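Local structure of phytase (Citrobacter braakii, 3ZHC) at residues B[210-215]-B[229-234]; B[187-192]-B[206-211]; B[164-169]-B[279-284]; B[183-188]-B[268-273]; B[337-342]-B[396-401]. The protein belongs to branch 2 of the histidine phosphatase superfamily, whose members combine an alpha/beta domain with a mainly helical one. The protein carries 2 engineered substitutions. All blocks are in the same frame, centred on the assembly; numbering follows the deposited sequence. Where two conformers were deposited one is given.

Contact 1 (B[210-215]-B[229-234]); sequences TLPEAL and PGAWSL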
# COMPACT_ATOMS: atom_id res chain seq x y z
N THR B 210 -14.92 -17.41 -12.32
CA THR B 210 -13.99 -16.25 -12.14
C THR B 210 -13.49 -15.68 -13.47
O THR B 210 -13.46 -16.37 -14.49
CB THR B 210 -12.78 -16.62 -11.25
OG1 THR B 210 -11.99 -17.61 -11.89
CG2 THR B 210 -13.24 -17.12 -9.88
N LEU B 211 -13.11 -14.40 -13.44
CA LEU B 211 -12.61 -13.69 -14.64
C LEU B 211 -11.29 -14.23 -15.17
O LEU B 211 -11.16 -14.43 -16.37
CB LEU B 211 -12.50 -12.15 -14.41
CG LEU B 211 -13.71 -11.33 -14.85
CD1 LEU B 211 -13.67 -9.91 -14.28
CD2 LEU B 211 -13.78 -11.31 -16.37
N PRO B 212 -10.30 -14.47 -14.27
CA PRO B 212 -9.02 -15.01 -14.75
C PRO B 212 -9.14 -16.41 -15.39
O PRO B 212 -8.46 -16.69 -16.35
CB PRO B 212 -8.14 -15.03 -13.48
CG PRO B 212 -8.80 -14.10 -12.55
CD PRO B 212 -10.24 -14.21 -12.82
N GLU B 213 -10.02 -17.26 -14.84
CA GLU B 213 -10.26 -18.61 -15.39
C GLU B 213 -11.03 -18.52 -16.72
O GLU B 213 -10.73 -19.26 -17.65
CB GLU B 213 -11.00 -19.50 -14.36
CG GLU B 213 -10.93 -21.05 -14.64
CD GLU B 213 -9.55 -21.72 -14.31
OE1 GLU B 213 -8.67 -21.08 -13.66
OE2 GLU B 213 -9.35 -22.91 -14.70
N ALA B 214 -12.01 -17.60 -16.80
CA ALA B 214 -12.78 -17.37 -18.03
C ALA B 214 -11.94 -16.71 -19.13
O ALA B 214 -12.10 -17.04 -20.29
CB ALA B 214 -14.01 -16.51 -17.74
N LEU B 215 -11.07 -15.77 -18.73
CA LEU B 215 -10.19 -15.02 -19.66
C LEU B 215 -8.72 -15.08 -19.16
O LEU B 215 -8.23 -14.11 -18.57
CB LEU B 215 -10.66 -13.58 -19.79
CG LEU B 215 -12.02 -13.35 -20.47
CD1 LEU B 215 -12.56 -11.96 -20.14
CD2 LEU B 215 -11.91 -13.56 -21.95
N PRO B 229 -3.24 -9.17 -22.60
CA PRO B 229 -4.66 -9.39 -22.84
C PRO B 229 -5.22 -10.55 -22.03
O PRO B 229 -4.50 -11.50 -21.76
CB PRO B 229 -4.72 -9.73 -24.34
CG PRO B 229 -3.35 -9.50 -24.86
CD PRO B 229 -2.45 -9.66 -23.74
N GLY B 230 -6.50 -10.46 -21.68
CA GLY B 230 -7.19 -11.45 -20.83
C GLY B 230 -7.89 -10.71 -19.71
O GLY B 230 -8.17 -9.51 -19.83
N ALA B 231 -8.16 -11.40 -18.62
CA ALA B 231 -8.81 -10.78 -17.45
C ALA B 231 -8.03 -9.56 -16.94
O ALA B 231 -8.63 -8.62 -16.44
CB ALA B 231 -9.02 -11.78 -16.36
N TRP B 232 -6.70 -9.59 -17.06
CA TRP B 232 -5.84 -8.44 -16.66
C TRP B 232 -6.12 -7.13 -17.45
O TRP B 232 -6.42 -6.10 -16.83
CB TRP B 232 -4.34 -8.82 -16.68
CG TRP B 232 -3.95 -9.44 -15.41
CD1 TRP B 232 -3.74 -10.75 -15.16
CD2 TRP B 232 -3.74 -8.76 -14.19
NE1 TRP B 232 -3.40 -10.94 -13.84
CE2 TRP B 232 -3.40 -9.72 -13.22
CE3 TRP B 232 -3.82 -7.41 -13.81
CZ2 TRP B 232 -3.12 -9.38 -11.88
CZ3 TRP B 232 -3.54 -7.08 -12.48
CH2 TRP B 232 -3.20 -8.05 -11.54
N SER B 233 -6.03 -7.16 -18.78
CA SER B 233 -6.34 -5.95 -19.60
C SER B 233 -7.78 -5.48 -19.42
O SER B 233 -8.03 -4.29 -19.24
CB SER B 233 -6.05 -6.19 -21.09
OG SER B 233 -6.54 -5.11 -21.89
N LEU B 234 -8.73 -6.42 -19.46
CA LEU B 234 -10.15 -6.11 -19.28
C LEU B 234 -10.39 -5.40 -17.95
O LEU B 234 -10.98 -4.32 -17.91
CB LEU B 234 -11.03 -7.38 -19.37
CG LEU B 234 -12.57 -7.22 -19.23
CD1 LEU B 234 -13.11 -6.29 -20.29
CD2 LEU B 234 -13.30 -8.60 -19.25
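The indole of W232 makes no contact with 210-215. Its ring meets Y181 and F185 edge-to-face and Y177 at an incline, and NE1 on its edge is hydrogen-bonded to T178 OG1. The contact is a helix-end junction in the helical part of the histidine phosphatase fold. Here the C-terminal end of the short helix 211-214 meets the N-terminal end of helix 231-247. L215, the first residue past the short helix, turns its carbonyl to the long one. L215 O accepts a hydrogen bond from A231 N at 2.7 Å, fairly straight at 156°. The donor lies in the carbonyl plane, on a lone pair of the oxygen. G230 is the N-cap residue of the long helix. At its phi of 129° and psi of -157° a CB would press on the carbonyl oxygen of P229. A231 CB packs on the short helix, 3.3 Å from L215 O and 3.4 Å from L211 O. Beyond it, L234 places CG anti to its backbone N and sends one methyl to two leucines. L234 CD2 lies 4.0 Å from L211 CD2, where the side chains cross near a right angle, and 3.6 Å from L215 CD1.

Contact 2 (B[187-192]-B[206-211]); sequences TLENVL and STKCTL. With FMT (formic acid), chain P.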
# COMPACT_ATOMS: atom_id res chain seq x y z
N THR B 187 -13.69 -8.81 -5.93
CA THR B 187 -14.42 -7.53 -5.77
C THR B 187 -14.96 -7.05 -7.13
O THR B 187 -16.13 -6.67 -7.23
CB THR B 187 -13.55 -6.44 -5.10
OG1 THR B 187 -13.08 -6.92 -3.84
CG2 THR B 187 -14.36 -5.15 -4.85
N LEU B 188 -14.11 -7.08 -8.16
CA LEU B 188 -14.55 -6.70 -9.52
C LEU B 188 -15.73 -7.59 -9.98
O LEU B 188 -16.72 -7.09 -10.49
CB LEU B 188 -13.39 -6.76 -10.54
CG LEU B 188 -13.74 -6.46 -12.01
CD1 LEU B 188 -14.41 -5.08 -12.13
CD2 LEU B 188 -12.52 -6.53 -12.87
N GLU B 189 -15.59 -8.90 -9.78
CA GLU B 189 -16.65 -9.89 -10.09
C GLU B 189 -17.96 -9.60 -9.36
O GLU B 189 -19.02 -9.70 -9.96
CB GLU B 189 -16.16 -11.28 -9.77
CG GLU B 189 -15.11 -11.80 -10.77
CD GLU B 189 -14.25 -12.93 -10.22
OE1 GLU B 189 -14.60 -13.52 -9.17
OE2 GLU B 189 -13.20 -13.23 -10.84
N ASN B 190 -17.87 -9.23 -8.07
CA ASN B 190 -19.06 -8.86 -7.28
C ASN B 190 -19.71 -7.58 -7.82
O ASN B 190 -20.93 -7.50 -7.91
CB ASN B 190 -18.70 -8.67 -5.80
CG ASN B 190 -19.92 -8.37 -4.93
OD1 ASN B 190 -20.80 -9.21 -4.77
ND2 ASN B 190 -19.96 -7.17 -4.36
N VAL B 191 -18.88 -6.60 -8.19
CA VAL B 191 -19.37 -5.31 -8.74
C VAL B 191 -20.09 -5.52 -10.11
O VAL B 191 -21.13 -4.92 -10.37
CB VAL B 191 -18.23 -4.27 -8.82
CG1 VAL B 191 -18.66 -3.02 -9.55
CG2 VAL B 191 -17.75 -3.92 -7.38
N LEU B 192 -19.52 -6.38 -10.95
CA LEU B 192 -20.11 -6.73 -12.23
C LEU B 192 -21.29 -7.72 -12.12
O LEU B 192 -22.02 -7.89 -13.09
CB LEU B 192 -19.06 -7.40 -13.13
CG LEU B 192 -17.85 -6.62 -13.63
CD1 LEU B 192 -16.84 -7.59 -14.20
CD2 LEU B 192 -18.27 -5.61 -14.66
N SER B 206 -17.85 -26.33 -8.34
CA SER B 206 -17.81 -26.19 -6.85
C SER B 206 -17.39 -24.79 -6.42
O SER B 206 -18.03 -24.16 -5.57
CB SER B 206 -16.83 -27.21 -6.25
OG SER B 206 -17.10 -28.53 -6.73
N THR B 207 -16.31 -24.32 -7.03
CA THR B 207 -15.81 -22.98 -6.83
C THR B 207 -16.61 -21.98 -7.69
O THR B 207 -17.49 -22.35 -8.47
CB THR B 207 -14.31 -22.91 -7.18
OG1 THR B 207 -14.11 -23.43 -8.50
CG2 THR B 207 -13.47 -23.71 -6.17
N LYS B 208 -16.29 -20.70 -7.53
CA LYS B 208 -16.88 -19.62 -8.34
C LYS B 208 -16.49 -19.65 -9.80
O LYS B 208 -15.43 -20.16 -10.17
CB LYS B 208 -16.41 -18.25 -7.80
CG LYS B 208 -17.40 -17.51 -6.94
CD LYS B 208 -17.97 -16.30 -7.66
CE LYS B 208 -16.95 -15.16 -7.65
NZ LYS B 208 -17.20 -14.23 -8.73
N CYS B 209 -17.37 -19.07 -10.63
CA CYS B 209 -17.01 -18.69 -11.98
C CYS B 209 -16.14 -17.42 -11.78
O CYS B 209 -16.58 -16.48 -11.12
CB CYS B 209 -18.23 -18.39 -12.82
SG CYS B 209 -17.87 -17.91 -14.51
N THR B 210 -14.92 -17.41 -12.32
CA THR B 210 -13.99 -16.25 -12.14
C THR B 210 -13.49 -15.68 -13.47
O THR B 210 -13.46 -16.37 -14.49
CB THR B 210 -12.78 -16.62 -11.25
OG1 THR B 210 -11.99 -17.61 -11.89
CG2 THR B 210 -13.24 -17.12 -9.88
N LEU B 211 -13.11 -14.40 -13.44
CA LEU B 211 -12.61 -13.69 -14.64
C LEU B 211 -11.29 -14.23 -15.17
O LEU B 211 -11.16 -14.43 -16.37
CB LEU B 211 -12.50 -12.15 -14.41
CG LEU B 211 -13.71 -11.33 -14.85
CD1 LEU B 211 -13.67 -9.91 -14.28
CD2 LEU B 211 -13.78 -11.31 -16.37
C FMT P . -20.10 -12.42 -8.91
O1 FMT P . -19.79 -12.21 -7.77
O2 FMT P . -19.41 -13.14 -9.62
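Charge dominates this contact between helix 182-192 and the loop leading into helix 211-214. K208 NZ forms a salt bridge to E189 OE1 at 2.7 Å, coming from above the carboxylate plane. The two side chains slide past each other in opposite directions. K208 bends at chi2 and chi3 to bring its amine round, while E189 is extended beyond CG. R186 NE makes a second salt bridge to the same oxygen. Hydrogen bonds outside the ion pair come next. L211 N points at E189 OE2 over 2.9 Å, nearly straight at 171° and also from above the plane. This is the N-H just after the N-cap T210, so the carboxylate sits at the start of helix 211-214. K208 NZ also gives a weak bond to C209 O, whose residue is tied by disulfide to C200. A formic acid molecule, probably from the crystallisation liquor, takes a bond from K208 NZ to its O2 at 2.6 Å and is held by S195 OG as well. Apolar packing completes the contact. L211 CD1 lies 3.8 Å from L188 CD2 and 3.9 Å from L192 CD1. With two cationic partners, a backbone N-H and a helix start around it, the buried E189 probably stays ionised.

Contact 3 (B[164-169]-B[279-284]); sequences NAILER and QRTPEV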
# COMPACT_ATOMS: atom_id res chain seq x y z
N ASN B 164 10.20 -10.93 -21.09
CA ASN B 164 10.79 -11.62 -19.95
C ASN B 164 10.99 -10.72 -18.73
O ASN B 164 10.77 -11.15 -17.62
CB ASN B 164 12.11 -12.29 -20.35
CG ASN B 164 11.91 -13.50 -21.24
OD1 ASN B 164 11.14 -14.40 -20.92
ND2 ASN B 164 12.62 -13.55 -22.35
N ALA B 165 11.38 -9.46 -18.96
CA ALA B 165 11.56 -8.47 -17.88
C ALA B 165 10.22 -8.19 -17.17
O ALA B 165 10.16 -8.14 -15.93
CB ALA B 165 12.16 -7.19 -18.42
N ILE B 166 9.16 -8.01 -17.95
CA ILE B 166 7.80 -7.82 -17.40
C ILE B 166 7.36 -9.11 -16.70
O ILE B 166 6.78 -9.06 -15.62
CB ILE B 166 6.77 -7.44 -18.47
CG1 ILE B 166 7.14 -6.13 -19.17
CG2 ILE B 166 5.34 -7.30 -17.84
CD1 ILE B 166 6.50 -5.99 -20.52
N LEU B 167 7.65 -10.26 -17.33
CA LEU B 167 7.29 -11.57 -16.77
C LEU B 167 7.89 -11.78 -15.37
O LEU B 167 7.19 -12.19 -14.44
CB LEU B 167 7.73 -12.74 -17.69
CG LEU B 167 6.80 -13.96 -17.85
CD1 LEU B 167 7.63 -15.22 -18.20
CD2 LEU B 167 5.93 -14.22 -16.64
N GLU B 168 9.20 -11.46 -15.22
CA GLU B 168 9.91 -11.62 -13.92
C GLU B 168 9.44 -10.61 -12.87
O GLU B 168 9.52 -10.89 -11.66
CB GLU B 168 11.45 -11.57 -14.08
CG GLU B 168 12.04 -12.78 -14.91
CD GLU B 168 11.63 -14.16 -14.35
OE1 GLU B 168 11.73 -14.36 -13.12
OE2 GLU B 168 11.22 -15.05 -15.15
N ARG B 169 8.94 -9.45 -13.31
CA ARG B 169 8.29 -8.50 -12.37
C ARG B 169 6.95 -9.06 -11.87
O ARG B 169 6.51 -8.70 -10.78
CB ARG B 169 8.09 -7.14 -12.98
CG ARG B 169 9.36 -6.33 -13.09
CD ARG B 169 9.05 -4.92 -13.28
NE ARG B 169 8.54 -4.33 -12.02
CZ ARG B 169 7.70 -3.28 -11.93
NH1 ARG B 169 7.21 -2.67 -13.02
NH2 ARG B 169 7.34 -2.86 -10.73
N GLN B 279 3.81 -0.40 -18.30
CA GLN B 279 4.37 0.98 -18.47
C GLN B 279 5.49 1.39 -17.52
O GLN B 279 6.27 2.29 -17.87
CB GLN B 279 3.23 1.99 -18.38
CG GLN B 279 2.06 1.75 -19.40
CD GLN B 279 2.44 1.99 -20.87
OE1 GLN B 279 3.54 2.49 -21.18
NE2 GLN B 279 1.54 1.63 -21.78
N ARG B 280 5.57 0.78 -16.32
CA ARG B 280 6.65 1.14 -15.36
C ARG B 280 7.88 0.19 -15.39
O ARG B 280 8.95 0.57 -14.91
CB ARG B 280 6.11 1.24 -13.93
CG ARG B 280 4.88 2.15 -13.75
CD ARG B 280 4.78 2.76 -12.31
NE ARG B 280 5.33 1.84 -11.32
CZ ARG B 280 6.46 1.99 -10.61
NH1 ARG B 280 7.25 3.08 -10.71
NH2 ARG B 280 6.80 1.02 -9.77
N THR B 281 7.73 -1.01 -15.95
CA THR B 281 8.84 -1.95 -16.12
C THR B 281 9.96 -1.22 -16.87
O THR B 281 9.76 -0.85 -18.01
CB THR B 281 8.40 -3.21 -16.88
OG1 THR B 281 7.37 -3.86 -16.13
CG2 THR B 281 9.59 -4.20 -17.10
N PRO B 282 11.14 -1.00 -16.20
CA PRO B 282 12.24 -0.17 -16.77
C PRO B 282 12.57 -0.42 -18.23
O PRO B 282 12.78 0.53 -18.96
CB PRO B 282 13.44 -0.55 -15.89
CG PRO B 282 12.84 -0.80 -14.58
CD PRO B 282 11.52 -1.51 -14.86
N GLU B 283 12.58 -1.68 -18.66
CA GLU B 283 12.90 -2.04 -20.05
C GLU B 283 11.91 -1.42 -21.06
O GLU B 283 12.30 -1.18 -22.20
CB GLU B 283 12.99 -3.56 -20.25
CG GLU B 283 14.27 -4.20 -19.68
CD GLU B 283 14.27 -4.41 -18.16
OE1 GLU B 283 13.27 -4.09 -17.47
OE2 GLU B 283 15.28 -4.91 -17.67
N VAL B 284 10.66 -1.17 -20.62
CA VAL B 284 9.66 -0.44 -21.41
C VAL B 284 9.71 1.08 -21.11
O VAL B 284 9.81 1.88 -22.05
CB VAL B 284 8.23 -0.99 -21.17
CG1 VAL B 284 7.14 -0.06 -21.76
CG2 VAL B 284 8.11 -2.39 -21.75
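R169 and T281 bury the most surface here, with I166 next. The site is a helix junction in the helical part of the histidine phosphatase fold: the end of helix 159-169 packs on the break between helices 260-280 and 282-301. R169 bends at chi3 and runs past T281 in the opposite direction. T281 OG1 lies at the edge of the R169 guanidinium, in plane, and R169 NH1 gives it a weak hydrogen bond of 3.3 Å. The stronger partner of T281 OG1 is L277 O. R169 NH2 comes within 4.0 Å of R280 NH2, with the two guanidinium planes nearly perpendicular. D276 OD1 forms salt bridges to both arginines, and so probably eases the like charges. R280 NH1 is also hydrogen-bonded to S332 OG. T281 CG2, anti to its backbone N, faces the helix and lies 3.7 Å from I166 CG1. The tip of the same isoleucine reaches on, with I166 CD1 4.1 Å from V284 CG2. At the other margin E283 bends at chi2, and its OE1 lies 3.4 Å from A165 CB.

Contact 4 (B[183-188]-B[268-273]); sequences SSFRTL and LSLHNA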
# COMPACT_ATOMS: atom_id res chain seq x y z
N SER B 183 -8.33 -11.58 -4.40
CA SER B 183 -9.43 -10.86 -3.71
C SER B 183 -9.90 -9.61 -4.47
O SER B 183 -11.08 -9.27 -4.40
CB SER B 183 -9.04 -10.49 -2.29
OG SER B 183 -7.94 -9.61 -2.29
N SER B 184 -8.97 -8.94 -5.17
CA SER B 184 -9.32 -7.79 -6.03
C SER B 184 -10.23 -8.22 -7.17
O SER B 184 -11.22 -7.55 -7.47
CB SER B 184 -8.07 -7.08 -6.59
OG SER B 184 -7.46 -6.31 -5.59
N PHE B 185 -9.89 -9.35 -7.80
CA PHE B 185 -10.72 -9.93 -8.86
C PHE B 185 -12.10 -10.35 -8.32
O PHE B 185 -13.08 -10.21 -9.03
CB PHE B 185 -10.03 -11.12 -9.55
CG PHE B 185 -9.00 -10.72 -10.56
CD1 PHE B 185 -9.39 -10.21 -11.81
CD2 PHE B 185 -7.63 -10.86 -10.28
CE1 PHE B 185 -8.43 -9.84 -12.76
CE2 PHE B 185 -6.67 -10.49 -11.24
CZ PHE B 185 -7.07 -9.98 -12.48
N ARG B 186 -12.15 -10.86 -7.08
CA ARG B 186 -13.44 -11.19 -6.43
C ARG B 186 -14.31 -9.93 -6.29
O ARG B 186 -15.53 -10.00 -6.50
CB ARG B 186 -13.27 -11.84 -5.03
CG ARG B 186 -12.50 -13.18 -4.97
CD ARG B 186 -13.12 -14.28 -5.85
NE ARG B 186 -12.67 -14.16 -7.23
CZ ARG B 186 -11.49 -14.61 -7.71
NH1 ARG B 186 -10.61 -15.24 -6.93
NH2 ARG B 186 -11.20 -14.43 -9.00
N THR B 187 -13.69 -8.81 -5.93
CA THR B 187 -14.42 -7.53 -5.77
C THR B 187 -14.96 -7.05 -7.13
O THR B 187 -16.13 -6.67 -7.23
CB THR B 187 -13.55 -6.44 -5.10
OG1 THR B 187 -13.08 -6.92 -3.84
CG2 THR B 187 -14.36 -5.15 -4.85
N LEU B 188 -14.11 -7.08 -8.16
CA LEU B 188 -14.55 -6.70 -9.52
C LEU B 188 -15.73 -7.59 -9.98
O LEU B 188 -16.72 -7.09 -10.49
CB LEU B 188 -13.39 -6.76 -10.54
CG LEU B 188 -13.74 -6.46 -12.01
CD1 LEU B 188 -14.41 -5.08 -12.13
CD2 LEU B 188 -12.52 -6.53 -12.87
N LEU B 268 -9.18 -0.55 -8.34
CA LEU B 268 -8.07 0.16 -9.02
C LEU B 268 -6.65 -0.47 -8.82
O LEU B 268 -5.75 -0.11 -9.54
CB LEU B 268 -8.15 1.67 -8.74
CG LEU B 268 -9.23 2.24 -9.72
CD1 LEU B 268 -10.14 3.23 -9.11
CD2 LEU B 268 -8.53 2.78 -11.02
N SER B 269 -6.49 -1.42 -7.87
CA SER B 269 -5.21 -2.15 -7.73
C SER B 269 -4.92 -2.95 -9.01
O SER B 269 -3.76 -3.13 -9.37
CB SER B 269 -5.22 -3.08 -6.52
OG SER B 269 -5.18 -2.34 -5.33
N LEU B 270 -5.98 -3.41 -9.68
CA LEU B 270 -5.86 -4.17 -10.93
C LEU B 270 -5.34 -3.28 -12.06
O LEU B 270 -4.41 -3.67 -12.77
CB LEU B 270 -7.20 -4.83 -11.30
CG LEU B 270 -7.70 -5.87 -10.25
CD1 LEU B 270 -9.12 -6.40 -10.57
CD2 LEU B 270 -6.69 -7.02 -10.13
N HIS B 271 -5.95 -2.10 -12.19
CA HIS B 271 -5.55 -1.07 -13.15
C HIS B 271 -4.11 -0.60 -12.91
O HIS B 271 -3.29 -0.56 -13.85
CB HIS B 271 -6.54 0.12 -13.11
CG HIS B 271 -6.09 1.33 -13.87
ND1 HIS B 271 -6.32 1.49 -15.22
CD2 HIS B 271 -5.43 2.44 -13.47
CE1 HIS B 271 -5.81 2.64 -15.61
NE2 HIS B 271 -5.27 3.24 -14.57
N ASN B 272 -3.81 -0.25 -11.65
CA ASN B 272 -2.48 0.22 -11.24
C ASN B 272 -1.41 -0.83 -11.44
O ASN B 272 -0.33 -0.50 -11.85
CB ASN B 272 -2.48 0.69 -9.77
CG ASN B 272 -3.26 1.98 -9.56
OD1 ASN B 272 -3.24 2.89 -10.39
ND2 ASN B 272 -3.95 2.06 -8.44
N ALA B 273 -1.74 -2.10 -11.15
CA ALA B 273 -0.82 -3.23 -11.37
C ALA B 273 -0.58 -3.52 -12.84
O ALA B 273 0.52 -3.90 -13.21
CB ALA B 273 -1.31 -4.50 -10.64
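L270 carries this contact, pushing its two methyls into helix 182-192. L270 CD2 sits over one face of the F185 ring as a CH-pi contact, 3.9 Å from the ring centroid and 19° off the normal. It is offset toward the rim, and the nearest ring atom, F185 CE2, is 3.6 Å from L270 CD2. The same methyl also meets S184 CB at 3.8 Å. The other methyl, L270 CD1, lies 4.1 Å from L188 CD2. At the far margin S184 OG approaches S269 CB at 4.0 Å.

The torsions set this up. L270 CG is anti to the carbonyl carbon, and chi2 of 174° sets the two methyls, CD2 over the F185 ring and CD1 beside L188. F185 CG is also anti to its carbonyl carbon, which brings a face of the ring to the leucine. In the next shell, S184 OG is hydrogen-bonded to D266 O, a bond that ties the two helices together, and S269 OG to R265 O.

The axes of the two short segments pass 9.7 Å apart, at a crossing angle of -122°. S235 of helix 231-247 touches both F185 and L188, and P212 of helix 211-214 also touches F185. Across the dimer interface, S183 OG is hydrogen-bonded to K117 NZ of the second subunit. The contact thus joins helices 182-192 and 260-280, in the helical part of the histidine phosphatase fold, where 231-247 packs on both and 211-214 covers 182-192.

Contact 5 (B[337-342]-B[396-401]); sequences LNWSLP and VDLKLI. Unlike the reference sequence in segment 337-342: N338 (reference Lys).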
# COMPACT_ATOMS: atom_id res chain seq x y z
N LEU B 337 10.12 6.49 -9.41
CA LEU B 337 9.22 7.22 -8.53
C LEU B 337 8.10 6.30 -8.15
O LEU B 337 7.39 5.77 -9.04
CB LEU B 337 8.65 8.47 -9.23
CG LEU B 337 9.43 9.79 -9.22
CD1 LEU B 337 10.92 9.62 -8.94
CD2 LEU B 337 9.19 10.54 -10.53
N ASN B 338 7.92 6.10 -6.84
CA ASN B 338 6.85 5.28 -6.29
C ASN B 338 5.97 6.16 -5.44
O ASN B 338 6.47 7.01 -4.69
CB ASN B 338 7.43 4.14 -5.48
CG ASN B 338 8.33 3.24 -6.30
OD1 ASN B 338 7.86 2.48 -7.17
ND2 ASN B 338 9.66 3.31 -6.02
N TRP B 339 4.65 5.96 -5.55
CA TRP B 339 3.70 6.74 -4.76
C TRP B 339 2.31 6.11 -4.63
O TRP B 339 1.95 5.15 -5.34
CB TRP B 339 3.55 8.17 -5.37
CG TRP B 339 2.83 8.24 -6.72
CD1 TRP B 339 1.49 8.07 -6.96
CD2 TRP B 339 3.42 8.51 -8.00
NE1 TRP B 339 1.22 8.21 -8.28
CE2 TRP B 339 2.38 8.48 -8.95
CE3 TRP B 339 4.73 8.77 -8.43
CZ2 TRP B 339 2.60 8.71 -10.30
CZ3 TRP B 339 4.96 9.00 -9.78
CH2 TRP B 339 3.89 8.96 -10.71
N SER B 340 1.56 6.67 -3.70
CA SER B 340 0.13 6.41 -3.52
C SER B 340 -0.47 7.78 -3.25
O SER B 340 0.16 8.60 -2.55
CB SER B 340 -0.12 5.47 -2.35
OG SER B 340 -1.50 5.12 -2.24
N LEU B 341 -1.67 8.04 -3.79
CA LEU B 341 -2.33 9.35 -3.70
C LEU B 341 -3.50 9.32 -2.73
O LEU B 341 -4.50 8.70 -3.02
CB LEU B 341 -2.82 9.77 -5.08
CG LEU B 341 -1.79 9.77 -6.21
CD1 LEU B 341 -2.44 10.16 -7.52
CD2 LEU B 341 -0.59 10.70 -5.89
N PRO B 342 -3.37 10.00 -1.54
CA PRO B 342 -4.50 10.01 -0.57
C PRO B 342 -5.83 10.41 -1.19
O PRO B 342 -5.90 11.42 -1.90
CB PRO B 342 -4.06 11.03 0.48
CG PRO B 342 -2.55 10.88 0.51
CD PRO B 342 -2.16 10.65 -0.96
N VAL B 396 1.61 15.29 -3.31
CA VAL B 396 2.46 14.28 -2.72
C VAL B 396 3.90 14.58 -3.11
O VAL B 396 4.21 14.72 -4.30
CB VAL B 396 2.08 12.85 -3.20
CG1 VAL B 396 3.12 11.82 -2.76
CG2 VAL B 396 0.69 12.46 -2.67
N ASP B 397 4.78 14.69 -2.10
CA ASP B 397 6.19 14.97 -2.31
C ASP B 397 6.87 13.69 -2.80
O ASP B 397 6.86 12.68 -2.09
CB ASP B 397 6.84 15.46 -0.99
CG ASP B 397 8.20 16.15 -1.21
OD1 ASP B 397 8.84 16.02 -2.33
OD2 ASP B 397 8.65 16.82 -0.23
N LEU B 398 7.42 13.73 -4.01
CA LEU B 398 8.11 12.58 -4.61
C LEU B 398 9.61 12.66 -4.30
O LEU B 398 10.19 13.77 -4.20
CB LEU B 398 7.85 12.49 -6.11
CG LEU B 398 6.37 12.45 -6.52
CD1 LEU B 398 6.26 12.35 -7.99
CD2 LEU B 398 5.60 11.29 -5.85
N LYS B 399 10.23 11.47 -4.16
CA LYS B 399 11.64 11.35 -3.81
C LYS B 399 12.45 10.69 -4.94
O LYS B 399 12.20 9.51 -5.30
CB LYS B 399 11.79 10.53 -2.52
CG LYS B 399 10.89 10.99 -1.33
CD LYS B 399 11.12 12.45 -0.94
CE LYS B 399 10.17 12.85 0.21
NZ LYS B 399 10.34 14.29 0.62
N LEU B 400 13.41 11.44 -5.51
CA LEU B 400 14.34 10.94 -6.52
C LEU B 400 15.56 10.49 -5.73
O LEU B 400 16.53 11.24 -5.58
CB LEU B 400 14.70 12.01 -7.56
CG LEU B 400 13.82 12.16 -8.78
CD1 LEU B 400 14.23 13.39 -9.57
CD2 LEU B 400 13.90 10.91 -9.64
N ILE B 401 15.50 9.25 -5.23
CA ILE B 401 16.54 8.67 -4.35
C ILE B 401 17.92 8.47 -5.04
O ILE B 401 18.97 8.67 -4.41
CB ILE B 401 16.07 7.31 -3.75
CG1 ILE B 401 14.82 7.50 -2.87
CG2 ILE B 401 17.17 6.66 -2.92
CD1 ILE B 401 14.20 6.20 -2.46
O HOH W 1 9.66 7.90 -4.92
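A water is the best-held polar atom between the segments, and two bonds from these segments hold it. N338 N, of a residue that differs from the reference sequence, donates to the water oxygen at 3.2 Å. The water donates to K399 O at 3.0 Å. Otherwise the segments meet through apolar side chains. The loop 337-342 runs nearly antiparallel to 396-401, which lies on strand 394-398. That strand pairs with 366-375, through backbone bonds of V396 to F373 and L398 to V371. L337 CD1 presses on L400 CD2 at 3.3 Å, a tight pair, and the L337 chi2 of 21° suggests strain. W339 holds its CG in the crowded position between backbone N and carbonyl carbon, and its NE1 is hydrogen-bonded to N347 O. The ring crosses L398 obliquely, with W339 CE3 3.7 Å from L398 CD2. At the far end V396 CG2 lies 3.9 Å from L341 CD2 and 3.8 Å from P342 CD. On the second subunit, Q61 OE1 is hydrogen-bonded to K399 N. The chemistry implies a loop fixed on the sheet of the alpha/beta domain mainly by shape and burial, with one bridging water as the polar link.

How the contacts relate
From the N terminus, 164-169 opens contact 3, which closes only at 279-284 and encloses the next three. Contact 4 starts at 183-188 and closes at 268-273, within that span, and itself spans both contact 2 and contact 1. Contact 2 begins on the same helix, sharing T187 and L188 with contact 4, and closes a short loop at 206-211. Contact 1 starts at 210, before contact 2 ends, so the two overlap at T210 and L211; it closes at 229-234. These four tie together the helical part. Contact 5 follows in series and joins a loop after helix 325-335 to strand 394-398 of the main sheet. A weak R280-N338 hydrogen bond links contacts 3 and 5, whose centres are about 20 Å apart.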